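Local coordinates for uncharacterized protein (PDB 2Q0X) that is of unknown function but adopts the alpha/beta hydrolase fold and is named as a paraflagellar rod component of Trypanosoma brucei, at residues V30-M35 with A69-E74; C40-G45 with V110-T115; H141-D146 with R273-A278; K181-P186 with F197-E202. All blocks are in the same frame, centred on the assembly; numbering follows the deposited sequence.

Interaction 1 (V30-M35 with A69-E74)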
loop_
_atom_site.group_PDB
_atom_site.type_symbol
_atom_site.label_atom_id
_atom_site.label_comp_id
_atom_site.label_asym_id
_atom_site.label_seq_id
_atom_site.Cartn_x
_atom_site.Cartn_y
_atom_site.Cartn_z
ATOM N N VAL A 30 5.540 -4.751 -6.910
ATOM C CA VAL A 30 6.745 -5.473 -6.593
ATOM C C VAL A 30 7.907 -4.586 -7.019
ATOM O O VAL A 30 7.971 -4.148 -8.164
ATOM C CB VAL A 30 6.830 -6.838 -7.360
ATOM C CG1 VAL A 30 8.077 -7.583 -6.945
ATOM C CG2 VAL A 30 5.559 -7.704 -7.150
ATOM N N PHE A 31 8.808 -4.325 -6.093
ATOM C CA PHE A 31 10.007 -3.540 -6.364
ATOM C C PHE A 31 11.235 -4.447 -6.271
ATOM O O PHE A 31 11.525 -4.977 -5.207
ATOM C CB PHE A 31 10.138 -2.402 -5.347
ATOM C CG PHE A 31 11.264 -1.464 -5.637
ATOM C CD1 PHE A 31 12.349 -1.386 -4.797
ATOM C CD2 PHE A 31 11.216 -0.627 -6.758
ATOM C CE1 PHE A 31 13.390 -0.503 -5.076
ATOM C CE2 PHE A 31 12.242 0.232 -7.040
ATOM C CZ PHE A 31 13.329 0.301 -6.196
ATOM N N MET A 32 11.950 -4.594 -7.387
ATOM C CA MET A 32 13.157 -5.420 -7.463
ATOM C C MET A 32 14.433 -4.556 -7.548
ATOM O O MET A 32 14.478 -3.585 -8.291
ATOM C CB MET A 32 13.105 -6.292 -8.706
ATOM C CG MET A 32 11.738 -6.921 -8.983
ATOM S SD MET A 32 11.767 -7.992 -10.424
ATOM C CE MET A 32 12.025 -6.848 -11.752
ATOM N N MET A 33 15.471 -4.955 -6.812
ATOM C CA MET A 33 16.778 -4.285 -6.858
ATOM C C MET A 33 17.857 -5.303 -7.177
ATOM O O MET A 33 17.849 -6.409 -6.623
ATOM C CB MET A 33 17.108 -3.620 -5.521
ATOM C CG MET A 33 16.119 -2.576 -5.127
ATOM S SD MET A 33 16.309 -2.070 -3.432
ATOM C CE MET A 33 17.788 -1.121 -3.562
ATOM N N ASN A 34 18.762 -4.934 -8.079
ATOM C CA ASN A 34 19.979 -5.709 -8.336
ATOM C C ASN A 34 19.704 -7.107 -8.858
ATOM O O ASN A 34 20.205 -8.097 -8.340
ATOM C CB ASN A 34 20.845 -5.758 -7.065
ATOM C CG ASN A 34 21.136 -4.354 -6.525
ATOM O OD1 ASN A 34 21.519 -3.468 -7.290
ATOM N ND2 ASN A 34 20.911 -4.141 -5.224
ATOM N N MET A 35 18.907 -7.150 -9.923
ATOM C CA MET A 35 18.480 -8.395 -10.535
ATOM C C MET A 35 19.530 -8.972 -11.478
ATOM O O MET A 35 19.256 -9.936 -12.169
ATOM C CB MET A 35 17.164 -8.173 -11.296
ATOM C CG MET A 35 16.013 -7.722 -10.409
ATOM S SD MET A 35 15.555 -8.974 -9.190
ATOM C CE MET A 35 14.622 -10.132 -10.225
ATOM N N ALA A 69 19.713 -10.625 -5.360
ATOM C CA ALA A 69 18.805 -9.526 -5.613
ATOM C C ALA A 69 17.974 -9.315 -4.345
ATOM O O ALA A 69 17.954 -10.171 -3.475
ATOM C CB ALA A 69 17.910 -9.811 -6.818
ATOM N N PHE A 70 17.342 -8.152 -4.233
ATOM C CA PHE A 70 16.473 -7.823 -3.111
ATOM C C PHE A 70 15.122 -7.405 -3.690
ATOM O O PHE A 70 15.047 -6.457 -4.461
ATOM C CB PHE A 70 17.073 -6.708 -2.229
ATOM C CG PHE A 70 16.369 -6.546 -0.896
ATOM C CD1 PHE A 70 15.604 -5.411 -0.620
ATOM C CD2 PHE A 70 16.441 -7.542 0.066
ATOM C CE1 PHE A 70 14.942 -5.258 0.587
ATOM C CE2 PHE A 70 15.768 -7.401 1.272
ATOM C CZ PHE A 70 15.003 -6.246 1.526
ATOM N N VAL A 71 14.078 -8.170 -3.356
ATOM C CA VAL A 71 12.742 -7.946 -3.878
ATOM C C VAL A 71 11.787 -7.724 -2.717
ATOM O O VAL A 71 11.875 -8.423 -1.712
ATOM C CB VAL A 71 12.230 -9.145 -4.702
ATOM C CG1 VAL A 71 10.803 -8.881 -5.218
ATOM C CG2 VAL A 71 13.186 -9.461 -5.879
ATOM N N GLN A 72 10.879 -6.752 -2.900
ATOM C CA GLN A 72 9.887 -6.340 -1.907
ATOM C C GLN A 72 8.508 -6.320 -2.513
ATOM O O GLN A 72 8.325 -5.821 -3.611
ATOM C CB GLN A 72 10.207 -4.936 -1.427
ATOM C CG GLN A 72 11.489 -4.843 -0.675
ATOM C CD GLN A 72 11.849 -3.406 -0.345
ATOM O OE1 GLN A 72 11.312 -2.820 0.600
ATOM N NE2 GLN A 72 12.741 -2.822 -1.144
ATOM N N VAL A 73 7.541 -6.860 -1.787
ATOM C CA VAL A 73 6.144 -6.871 -2.216
ATOM C C VAL A 73 5.351 -6.338 -1.048
ATOM O O VAL A 73 5.676 -6.612 0.112
ATOM C CB VAL A 73 5.650 -8.312 -2.629
ATOM C CG1 VAL A 73 5.687 -9.296 -1.467
ATOM C CG2 VAL A 73 4.230 -8.290 -3.256
ATOM N N GLU A 74 4.304 -5.576 -1.339
ATOM C CA GLU A 74 3.360 -5.202 -0.294
ATOM C C GLU A 74 2.251 -6.231 -0.199
ATOM O O GLU A 74 1.579 -6.511 -1.182
ATOM C CB GLU A 74 2.818 -3.791 -0.524
ATOM C CG GLU A 74 3.836 -2.733 -0.124
ATOM C CD GLU A 74 3.429 -1.309 -0.518
ATOM O OE1 GLU A 74 4.067 -0.356 0.034
ATOM O OE2 GLU A 74 2.490 -1.167 -1.374
HETATM O O HOH W 1 13.557 -4.403 -3.553
#
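Val-30 lays its CG1 methyl against CG1 of Val-71, a tight carbon pair at 3.5 Å, while its other branch, CG2, meets CG2 of Val-73. Both valines of the tight pair hold CG1 anti to the backbone N (chi1 -177° in Val-30), and the two side chains cross obliquely. Branching at CB suits Val-30 to its place, since it gives one methyl for Val-71 and another for Val-73. Farther along the same face, Met-35, beyond the end of strand 26-33, bends at chi2 (-64°) and brings SD to 3.4 Å from CB of Ala-69, a residue small enough to let the sulfur come that near.

The other face carries Phe-31, Met-33, Phe-70 and Gln-72. Phe-31 and Gln-72 lie side by side, pointing the same way, with NE2 of Gln-72 at the ring edge, 3.9 Å from CD1. A water donates to Phe-31 O and Phe-70 O and accepts from Gln-72 NE2, while Gln-72 OE1 is taken by Leu-52 N, so both ends of this buried amide have a partner. SD of Met-33 sits at the edge of the Phe-70 ring.

Beneath the side chains, Phe-31 N reaches Gln-72 O at 2.9 Å and Met-33 N reaches Phe-70 O at 2.8 Å; each bond is returned by its partner. This ladder of alternating hydrogen-bonded and non-hydrogen-bonded pairs joins the antiparallel N-terminal strands to the parallel part of an alpha/beta hydrolase sheet.

Interaction 2 (C40-G45 with V110-T115)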
loop_
_atom_site.group_PDB
_atom_site.type_symbol
_atom_site.label_atom_id
_atom_site.label_comp_id
_atom_site.label_asym_id
_atom_site.label_seq_id
_atom_site.Cartn_x
_atom_site.Cartn_y
_atom_site.Cartn_z
ATOM N N CYS A 40 17.263 -14.379 -5.293
ATOM C CA CYS A 40 16.797 -13.204 -4.573
ATOM C C CYS A 40 16.378 -13.464 -3.140
ATOM O O CYS A 40 15.883 -14.538 -2.798
ATOM C CB CYS A 40 15.636 -12.528 -5.333
ATOM S SG CYS A 40 14.103 -13.497 -5.501
ATOM N N VAL A 41 16.580 -12.448 -2.301
ATOM C CA VAL A 41 15.849 -12.332 -1.056
ATOM C C VAL A 41 14.509 -11.624 -1.334
ATOM O O VAL A 41 14.482 -10.559 -1.944
ATOM C CB VAL A 41 16.651 -11.558 -0.011
ATOM C CG1 VAL A 41 15.808 -11.329 1.247
ATOM C CG2 VAL A 41 17.944 -12.324 0.302
ATOM N N LEU A 42 13.407 -12.258 -0.926
ATOM C CA LEU A 42 12.079 -11.723 -1.081
ATOM C C LEU A 42 11.514 -11.393 0.291
ATOM O O LEU A 42 11.359 -12.282 1.152
ATOM C CB LEU A 42 11.179 -12.732 -1.781
ATOM C CG LEU A 42 9.686 -12.396 -1.914
ATOM C CD1 LEU A 42 9.492 -11.046 -2.588
ATOM C CD2 LEU A 42 8.932 -13.541 -2.670
ATOM N N TRP A 43 11.144 -10.124 0.455
ATOM C CA TRP A 43 10.615 -9.611 1.706
ATOM C C TRP A 43 9.092 -9.397 1.650
ATOM O O TRP A 43 8.574 -8.799 0.724
ATOM C CB TRP A 43 11.301 -8.296 2.081
ATOM C CG TRP A 43 10.677 -7.670 3.289
ATOM C CD1 TRP A 43 10.897 -8.011 4.592
ATOM C CD2 TRP A 43 9.703 -6.624 3.311
ATOM N NE1 TRP A 43 10.131 -7.242 5.415
ATOM C CE2 TRP A 43 9.379 -6.387 4.653
ATOM C CE3 TRP A 43 9.067 -5.872 2.324
ATOM C CZ2 TRP A 43 8.463 -5.419 5.036
ATOM C CZ3 TRP A 43 8.151 -4.921 2.708
ATOM C CH2 TRP A 43 7.857 -4.705 4.052
ATOM N N VAL A 44 8.410 -9.877 2.679
ATOM C CA VAL A 44 7.012 -9.580 2.921
ATOM C C VAL A 44 6.883 -9.203 4.405
ATOM O O VAL A 44 7.560 -9.748 5.267
ATOM C CB VAL A 44 6.066 -10.796 2.473
ATOM C CG1 VAL A 44 6.213 -11.978 3.331
ATOM C CG2 VAL A 44 4.632 -10.355 2.417
ATOM N N GLY A 45 6.027 -8.251 4.693
ATOM C CA GLY A 45 5.926 -7.700 6.034
ATOM C C GLY A 45 4.526 -7.698 6.579
ATOM O O GLY A 45 3.608 -8.365 6.053
ATOM N N VAL A 110 15.239 -18.646 -3.866
ATOM C CA VAL A 110 14.586 -17.573 -3.155
ATOM C C VAL A 110 14.837 -17.803 -1.678
ATOM O O VAL A 110 14.530 -18.882 -1.142
ATOM C CB VAL A 110 13.074 -17.536 -3.436
ATOM C CG1 VAL A 110 12.362 -16.509 -2.499
ATOM C CG2 VAL A 110 12.791 -17.221 -4.917
ATOM N N ALA A 111 15.423 -16.779 -1.042
ATOM C CA ALA A 111 15.468 -16.663 0.402
ATOM C C ALA A 111 14.247 -15.845 0.846
ATOM O O ALA A 111 14.134 -14.656 0.531
ATOM C CB ALA A 111 16.784 -15.994 0.837
ATOM N N LEU A 112 13.312 -16.482 1.552
ATOM C CA LEU A 112 12.118 -15.781 2.034
ATOM C C LEU A 112 12.414 -15.060 3.346
ATOM O O LEU A 112 12.879 -15.676 4.297
ATOM C CB LEU A 112 10.941 -16.740 2.251
ATOM C CG LEU A 112 9.837 -16.859 1.193
ATOM C CD1 LEU A 112 8.700 -17.778 1.692
ATOM C CD2 LEU A 112 9.288 -15.510 0.816
ATOM N N PHE A 113 12.100 -13.764 3.382
ATOM C CA PHE A 113 12.383 -12.896 4.496
ATOM C C PHE A 113 11.061 -12.233 4.923
ATOM O O PHE A 113 10.437 -11.517 4.151
ATOM C CB PHE A 113 13.439 -11.881 4.029
ATOM C CG PHE A 113 13.833 -10.834 5.042
ATOM C CD1 PHE A 113 14.356 -9.632 4.600
ATOM C CD2 PHE A 113 13.719 -11.047 6.417
ATOM C CE1 PHE A 113 14.727 -8.629 5.496
ATOM C CE2 PHE A 113 14.104 -10.062 7.327
ATOM C CZ PHE A 113 14.606 -8.852 6.862
ATOM N N ALA A 114 10.610 -12.515 6.139
ATOM C CA ALA A 114 9.390 -11.893 6.645
ATOM C C ALA A 114 9.672 -11.185 7.931
ATOM O O ALA A 114 10.437 -11.666 8.751
ATOM C CB ALA A 114 8.277 -12.905 6.853
ATOM N N THR A 115 9.055 -10.014 8.074
ATOM C CA THR A 115 9.026 -9.282 9.317
ATOM C C THR A 115 7.593 -9.193 9.798
ATOM O O THR A 115 6.652 -9.263 9.006
ATOM C CB THR A 115 9.580 -7.849 9.136
ATOM O OG1 THR A 115 8.902 -7.199 8.048
ATOM C CG2 THR A 115 11.093 -7.879 8.907
#
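With CG anti to the backbone N in both Trp-43 (chi1 174°) and Phe-113 (chi1 177°), the two aromatic side chains rise from paired positions on one face of the sheet and meet edge to face. CD1 of the indole stands over the phenyl ring, offset toward its rim and 3.8 Å from Phe-113 CD1; the planes are 65° apart. The indole then offers NE1 to Thr-115 OG1 at 2.9 Å, nearly in its own plane. The same hydroxyl is also hydrogen-bonded to Glu-49 OE1, so the buried N-H and the hydroxyl are both satisfied.

Strands 40-44 and 110-115 run parallel in the middle of the alpha/beta hydrolase sheet, and the backbone bonds alternate between them: Leu-42 N takes Ala-111 O, and Phe-113 N takes Leu-42 O at 2.8 Å. Below the aromatic face, Leu-42 and Leu-112 lie side by side, pointing the same way, their CD2 methyls 4.0 Å apart, with helix 119-128 packed on Leu-112. Ala-114 adds just a methyl to this leucine face, and its small size suits the close approach of Thr-119 and Val-122 from that helix. On the aromatic face, Val-41 sends CG1 to CB of Phe-113 at 3.7 Å and CG2 toward CB of Ala-111.

Interaction 3 (H141-D146 with R273-A278)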
loop_
_atom_site.group_PDB
_atom_site.type_symbol
_atom_site.label_atom_id
_atom_site.label_comp_id
_atom_site.label_asym_id
_atom_site.label_seq_id
_atom_site.Cartn_x
_atom_site.Cartn_y
_atom_site.Cartn_z
ATOM N N HIS A 141 11.837 -12.395 11.290
ATOM C CA HIS A 141 12.046 -11.437 12.376
ATOM C C HIS A 141 10.772 -11.303 13.161
ATOM O O HIS A 141 9.679 -11.226 12.588
ATOM C CB HIS A 141 12.510 -10.066 11.863
ATOM C CG HIS A 141 12.800 -9.073 12.954
ATOM N ND1 HIS A 141 11.805 -8.389 13.619
ATOM C CD2 HIS A 141 13.966 -8.672 13.510
ATOM C CE1 HIS A 141 12.348 -7.597 14.525
ATOM N NE2 HIS A 141 13.658 -7.756 14.485
ATOM N N GLY A 142 10.929 -11.275 14.484
ATOM C CA GLY A 142 9.835 -10.934 15.359
ATOM C C GLY A 142 10.252 -10.294 16.661
ATOM O O GLY A 142 11.345 -10.547 17.190
ATOM N N VAL A 143 9.361 -9.450 17.167
ATOM C CA VAL A 143 9.450 -8.908 18.513
ATOM C C VAL A 143 8.611 -9.787 19.409
ATOM O O VAL A 143 7.466 -10.080 19.105
ATOM C CB VAL A 143 8.909 -7.482 18.591
ATOM C CG1 VAL A 143 9.017 -6.946 20.050
ATOM C CG2 VAL A 143 9.630 -6.576 17.559
ATOM N N VAL A 144 9.182 -10.202 20.524
ATOM C CA VAL A 144 8.489 -11.098 21.448
ATOM C C VAL A 144 8.292 -10.403 22.799
ATOM O O VAL A 144 9.040 -9.495 23.145
ATOM C CB VAL A 144 9.274 -12.411 21.640
ATOM C CG1 VAL A 144 9.335 -13.160 20.341
ATOM C CG2 VAL A 144 10.699 -12.131 22.170
ATOM N N CYS A 145 7.274 -10.847 23.533
ATOM C CA CYS A 145 7.024 -10.401 24.901
ATOM C C CYS A 145 6.868 -11.610 25.845
ATOM O O CYS A 145 6.884 -12.758 25.415
ATOM C CB CYS A 145 5.770 -9.536 24.927
ATOM S SG CYS A 145 4.268 -10.412 24.468
ATOM N N ASP A 146 6.713 -11.343 27.136
ATOM C CA ASP A 146 6.420 -12.386 28.113
ATOM C C ASP A 146 5.105 -13.084 27.739
ATOM O O ASP A 146 4.105 -12.419 27.565
ATOM C CB ASP A 146 6.326 -11.782 29.523
ATOM C CG ASP A 146 6.320 -12.835 30.630
ATOM O OD1 ASP A 146 5.821 -13.965 30.433
ATOM O OD2 ASP A 146 6.824 -12.524 31.724
ATOM N N ARG A 273 5.042 -4.443 20.638
ATOM C CA ARG A 273 5.828 -5.372 19.801
ATOM C C ARG A 273 6.128 -4.809 18.413
ATOM O O ARG A 273 6.209 -5.555 17.441
ATOM C CB ARG A 273 5.160 -6.745 19.712
ATOM C CG ARG A 273 5.188 -7.499 21.028
ATOM C CD ARG A 273 4.928 -8.963 20.851
ATOM N NE ARG A 273 3.641 -9.224 20.214
ATOM C CZ ARG A 273 3.466 -10.002 19.150
ATOM N NH1 ARG A 273 4.483 -10.633 18.598
ATOM N NH2 ARG A 273 2.257 -10.160 18.640
ATOM N N ARG A 274 6.317 -3.489 18.351
ATOM C CA ARG A 274 6.677 -2.807 17.132
ATOM C C ARG A 274 8.129 -2.332 17.202
ATOM O O ARG A 274 8.573 -1.835 18.217
ATOM C CB ARG A 274 5.730 -1.627 16.926
ATOM C CG ARG A 274 4.248 -2.054 16.919
ATOM C CD ARG A 274 3.523 -1.564 15.682
ATOM N NE ARG A 274 2.681 -0.404 15.966
ATOM C CZ ARG A 274 2.145 0.392 15.042
ATOM N NH1 ARG A 274 2.376 0.202 13.744
ATOM N NH2 ARG A 274 1.381 1.400 15.427
ATOM N N VAL A 275 8.871 -2.511 16.122
ATOM C CA VAL A 275 10.239 -2.031 16.066
ATOM C C VAL A 275 10.204 -0.526 15.773
ATOM O O VAL A 275 9.632 -0.081 14.769
ATOM C CB VAL A 275 11.083 -2.820 15.026
ATOM C CG1 VAL A 275 12.461 -2.209 14.852
ATOM C CG2 VAL A 275 11.204 -4.261 15.455
ATOM N N LEU A 276 10.766 0.252 16.693
ATOM C CA LEU A 276 10.914 1.686 16.521
ATOM C C LEU A 276 12.228 1.988 15.808
ATOM O O LEU A 276 12.316 2.919 15.016
ATOM C CB LEU A 276 10.898 2.393 17.885
ATOM C CG LEU A 276 9.643 2.199 18.744
ATOM C CD1 LEU A 276 9.821 2.869 20.121
ATOM C CD2 LEU A 276 8.398 2.737 18.030
ATOM N N LYS A 277 13.262 1.220 16.123
ATOM C CA LYS A 277 14.555 1.387 15.477
ATOM C C LYS A 277 15.256 0.036 15.480
ATOM O O LYS A 277 15.465 -0.555 16.534
ATOM C CB LYS A 277 15.390 2.437 16.214
ATOM C CG LYS A 277 16.688 2.863 15.493
ATOM C CD LYS A 277 17.451 3.907 16.326
ATOM C CE LYS A 277 18.918 4.071 15.887
ATOM N NZ LYS A 277 19.603 5.206 16.579
ATOM N N ALA A 278 15.583 -0.459 14.294
ATOM C CA ALA A 278 16.276 -1.722 14.149
ATOM C C ALA A 278 17.733 -1.467 14.521
ATOM O O ALA A 278 18.254 -0.349 14.329
ATOM C CB ALA A 278 16.171 -2.230 12.730
#
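Val-143 and Arg-273 slide past each other in opposite directions, so that the valine methyls lie against the root of the arginine while the guanidinium turns back to the valine carbonyl. CG1 of Val-143 rests 3.6 Å from Arg-273 CA, and the bend at chi3 (-58°) places NE on a course that lets the end of the chain fold round. NH1 then donates to Val-143 O at 3.1 Å, nearly along the C=O axis, with the oxygen close to the guanidinium plane. Arginine suits the place because its flat head has several N-H groups to share: NE forms a salt bridge with Asp-184, NH1 also bonds to Thr-199, and NH2 makes a weak bond to Tyr-183. These partners would hold the buried charge and fix the rotation of the group. The aliphatic part is used too, since CD passes 4.0 Å from SG of Cys-145.

At the other end of the contact Val-275 comes at a slant to both Val-143 and His-141. Its CG2 methyl is the meeting point, 3.5 Å from Val-143 CG2 and 3.6 Å from His-141 CE1, a small apolar group that touches the methyl and the ring carbon together. His-141 NE2 is held by Asp-267, and the imidazole also meets the ring of His-283.

Val-143 lies near the C-terminal end of strand 135-143, and Val-275 begins the short strand 275-277, whose Leu-276 and Lys-277 both face Thr-268 as a classic beta bulge. The contact thus sets a small bulged hairpin beside the C-terminal end of strand 135-143. Alpha/beta hydrolases generally carry their active sites at this end of the sheet, though none is established for this protein.

Interaction 4 (K181-P186 with F197-E202)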
loop_
_atom_site.group_PDB
_atom_site.type_symbol
_atom_site.label_atom_id
_atom_site.label_comp_id
_atom_site.label_asym_id
_atom_site.label_seq_id
_atom_site.Cartn_x
_atom_site.Cartn_y
_atom_site.Cartn_z
ATOM N N LYS A 181 -7.762 -3.832 21.532
ATOM C CA LYS A 181 -7.649 -4.256 22.931
ATOM C C LYS A 181 -7.295 -5.745 23.025
ATOM O O LYS A 181 -6.760 -6.199 24.030
ATOM C CB LYS A 181 -8.922 -3.882 23.731
ATOM C CG LYS A 181 -9.907 -5.015 24.012
ATOM C CD LYS A 181 -11.138 -4.530 24.774
ATOM C CE LYS A 181 -12.143 -3.780 23.886
ATOM N NZ LYS A 181 -12.099 -2.288 24.051
ATOM N N HIS A 182 -7.545 -6.484 21.950
ATOM C CA HIS A 182 -7.294 -7.922 21.910
ATOM C C HIS A 182 -5.992 -8.343 21.214
ATOM O O HIS A 182 -5.587 -9.493 21.332
ATOM C CB HIS A 182 -8.503 -8.629 21.290
ATOM C CG HIS A 182 -9.689 -8.678 22.203
ATOM N ND1 HIS A 182 -10.836 -7.950 21.978
ATOM C CD2 HIS A 182 -9.886 -9.343 23.367
ATOM C CE1 HIS A 182 -11.700 -8.182 22.951
ATOM N NE2 HIS A 182 -11.149 -9.024 23.807
ATOM N N TYR A 183 -5.337 -7.437 20.495
ATOM C CA TYR A 183 -4.007 -7.725 19.936
ATOM C C TYR A 183 -3.176 -6.460 19.961
ATOM O O TYR A 183 -3.736 -5.380 20.082
ATOM C CB TYR A 183 -4.107 -8.281 18.502
ATOM C CG TYR A 183 -2.939 -9.175 18.110
ATOM C CD1 TYR A 183 -2.699 -10.359 18.780
ATOM C CD2 TYR A 183 -2.075 -8.814 17.090
ATOM C CE1 TYR A 183 -1.641 -11.177 18.434
ATOM C CE2 TYR A 183 -1.013 -9.614 16.733
ATOM C CZ TYR A 183 -0.795 -10.799 17.407
ATOM O OH TYR A 183 0.259 -11.606 17.053
ATOM N N ASP A 184 -1.853 -6.591 19.862
ATOM C CA ASP A 184 -0.949 -5.430 19.949
ATOM C C ASP A 184 -0.525 -4.860 18.592
ATOM O O ASP A 184 -0.759 -3.701 18.304
ATOM C CB ASP A 184 0.288 -5.740 20.816
ATOM C CG ASP A 184 0.913 -7.091 20.518
ATOM O OD1 ASP A 184 0.481 -7.759 19.565
ATOM O OD2 ASP A 184 1.837 -7.487 21.251
ATOM N N ILE A 185 0.110 -5.681 17.763
ATOM C CA ILE A 185 0.543 -5.261 16.442
ATOM C C ILE A 185 -0.718 -5.020 15.597
ATOM O O ILE A 185 -1.694 -5.757 15.747
ATOM C CB ILE A 185 1.450 -6.353 15.820
ATOM C CG1 ILE A 185 2.774 -6.443 16.603
ATOM C CG2 ILE A 185 1.697 -6.089 14.326
ATOM C CD1 ILE A 185 3.583 -7.672 16.277
ATOM N N PRO A 186 -0.725 -3.971 14.740
ATOM C CA PRO A 186 -1.898 -3.763 13.882
ATOM C C PRO A 186 -2.211 -4.923 12.934
ATOM O O PRO A 186 -1.333 -5.409 12.212
ATOM C CB PRO A 186 -1.553 -2.490 13.106
ATOM C CG PRO A 186 -0.518 -1.813 13.904
ATOM C CD PRO A 186 0.277 -2.905 14.556
ATOM N N PHE A 197 -0.158 -18.765 12.294
ATOM C CA PHE A 197 0.601 -18.106 13.365
ATOM C C PHE A 197 0.959 -16.686 12.948
ATOM O O PHE A 197 1.901 -16.499 12.162
ATOM C CB PHE A 197 1.882 -18.876 13.671
ATOM C CG PHE A 197 1.661 -20.317 13.894
ATOM C CD1 PHE A 197 1.320 -20.784 15.146
ATOM C CD2 PHE A 197 1.778 -21.214 12.846
ATOM C CE1 PHE A 197 1.100 -22.131 15.354
ATOM C CE2 PHE A 197 1.553 -22.555 13.044
ATOM C CZ PHE A 197 1.215 -23.019 14.308
ATOM N N PRO A 198 0.202 -15.690 13.451
ATOM C CA PRO A 198 0.413 -14.311 13.045
ATOM C C PRO A 198 1.852 -13.851 13.128
ATOM O O PRO A 198 2.342 -13.310 12.174
ATOM C CB PRO A 198 -0.480 -13.526 14.013
ATOM C CG PRO A 198 -1.591 -14.461 14.299
ATOM C CD PRO A 198 -0.931 -15.808 14.393
ATOM N N THR A 199 2.531 -14.130 14.242
ATOM C CA THR A 199 3.909 -13.674 14.461
ATOM C C THR A 199 4.722 -14.782 15.112
ATOM O O THR A 199 4.207 -15.847 15.414
ATOM C CB THR A 199 3.935 -12.439 15.390
ATOM O OG1 THR A 199 3.394 -12.798 16.678
ATOM C CG2 THR A 199 3.113 -11.271 14.767
ATOM N N LEU A 200 6.005 -14.516 15.311
ATOM C CA LEU A 200 6.886 -15.413 16.034
ATOM C C LEU A 200 6.503 -15.628 17.498
ATOM O O LEU A 200 6.932 -16.613 18.102
ATOM C CB LEU A 200 8.313 -14.916 15.940
ATOM C CG LEU A 200 8.934 -15.031 14.549
ATOM C CD1 LEU A 200 10.404 -14.760 14.637
ATOM C CD2 LEU A 200 8.689 -16.386 13.938
ATOM N N GLN A 201 5.723 -14.714 18.091
ATOM C CA GLN A 201 5.159 -14.982 19.419
ATOM C C GLN A 201 4.382 -16.304 19.423
ATOM O O GLN A 201 4.628 -17.185 20.248
ATOM C CB GLN A 201 4.256 -13.843 19.878
ATOM C CG GLN A 201 3.860 -13.886 21.357
ATOM C CD GLN A 201 4.984 -13.479 22.279
ATOM O OE1 GLN A 201 5.890 -12.744 21.875
ATOM N NE2 GLN A 201 4.935 -13.950 23.540
ATOM N N GLU A 202 3.447 -16.451 18.490
ATOM C CA GLU A 202 2.618 -17.665 18.432
ATOM C C GLU A 202 3.372 -18.858 17.821
ATOM O O GLU A 202 3.229 -19.991 18.281
ATOM C CB GLU A 202 1.342 -17.395 17.628
ATOM C CG GLU A 202 0.422 -16.331 18.263
ATOM C CD GLU A 202 0.541 -14.954 17.644
ATOM O OE1 GLU A 202 1.623 -14.596 17.111
ATOM O OE2 GLU A 202 -0.462 -14.209 17.715
#
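A buried tyrosine-carboxylate hydrogen bond, Tyr-183 to Glu-202, joins the loop between helices 154-170 and 189-193 to the start of helix 200-209. The two side chains reach toward each other tip to tip, with ring and carboxylate only 21° from coplanar. Tyr-183 OH donates at 2.8 Å to Glu-202 OE2, which accepts through its syn lone pair, on the side of the other oxygen. Tyrosine suits the place because its rigid ring spans the gap and ends in a single hydroxyl.

The other oxygen closes a capping box: Thr-199 is the N-cap, and Glu-202 OE1 accepts both from Thr-199 N at 3.0 Å and from Thr-199 OG1 at 2.6 Å. Two donors thus grip one oxygen while the tyrosine takes the other, which fixes the carboxylate's rotation; the N-H groups of the helix's first turn would favour its negative charge. Thr-199 OG1, held between the backbone N and the carbonyl carbon (chi1 62°), accepts a weak bond from Gln-201 N.

Beside this polar cluster, CB of Pro-198 lies 3.7 Å from Tyr-183 OH. Ile-185 meets Thr-199 tip to tip, CD1 to CG2 at 3.9 Å, and over the centre of the tyrosine ring sits Asp-184 OD1, which accepts from Ile-185 N.

From the N terminus, strand 26-33 pairs with 69-73 in interaction 1, closing a loop that contains strand 40-44. That strand pairs in turn with 110-115 in interaction 2, so the two contacts cross along the chain, and hydrogen bonds between 69-73 and 40-44 make them one continuous piece of sheet. Strand 135-143 extends it beside 110-115, where His-141 N meets Ala-114 O. Interaction 3 closes a long loop from this strand to 273-278, and interaction 4 is nested within that loop. Arg-273 with Asp-184, and Cys-145 N with Gln-201 OE1, join these two contacts, linking segment 181-186 and helix 200-209 to the sheet.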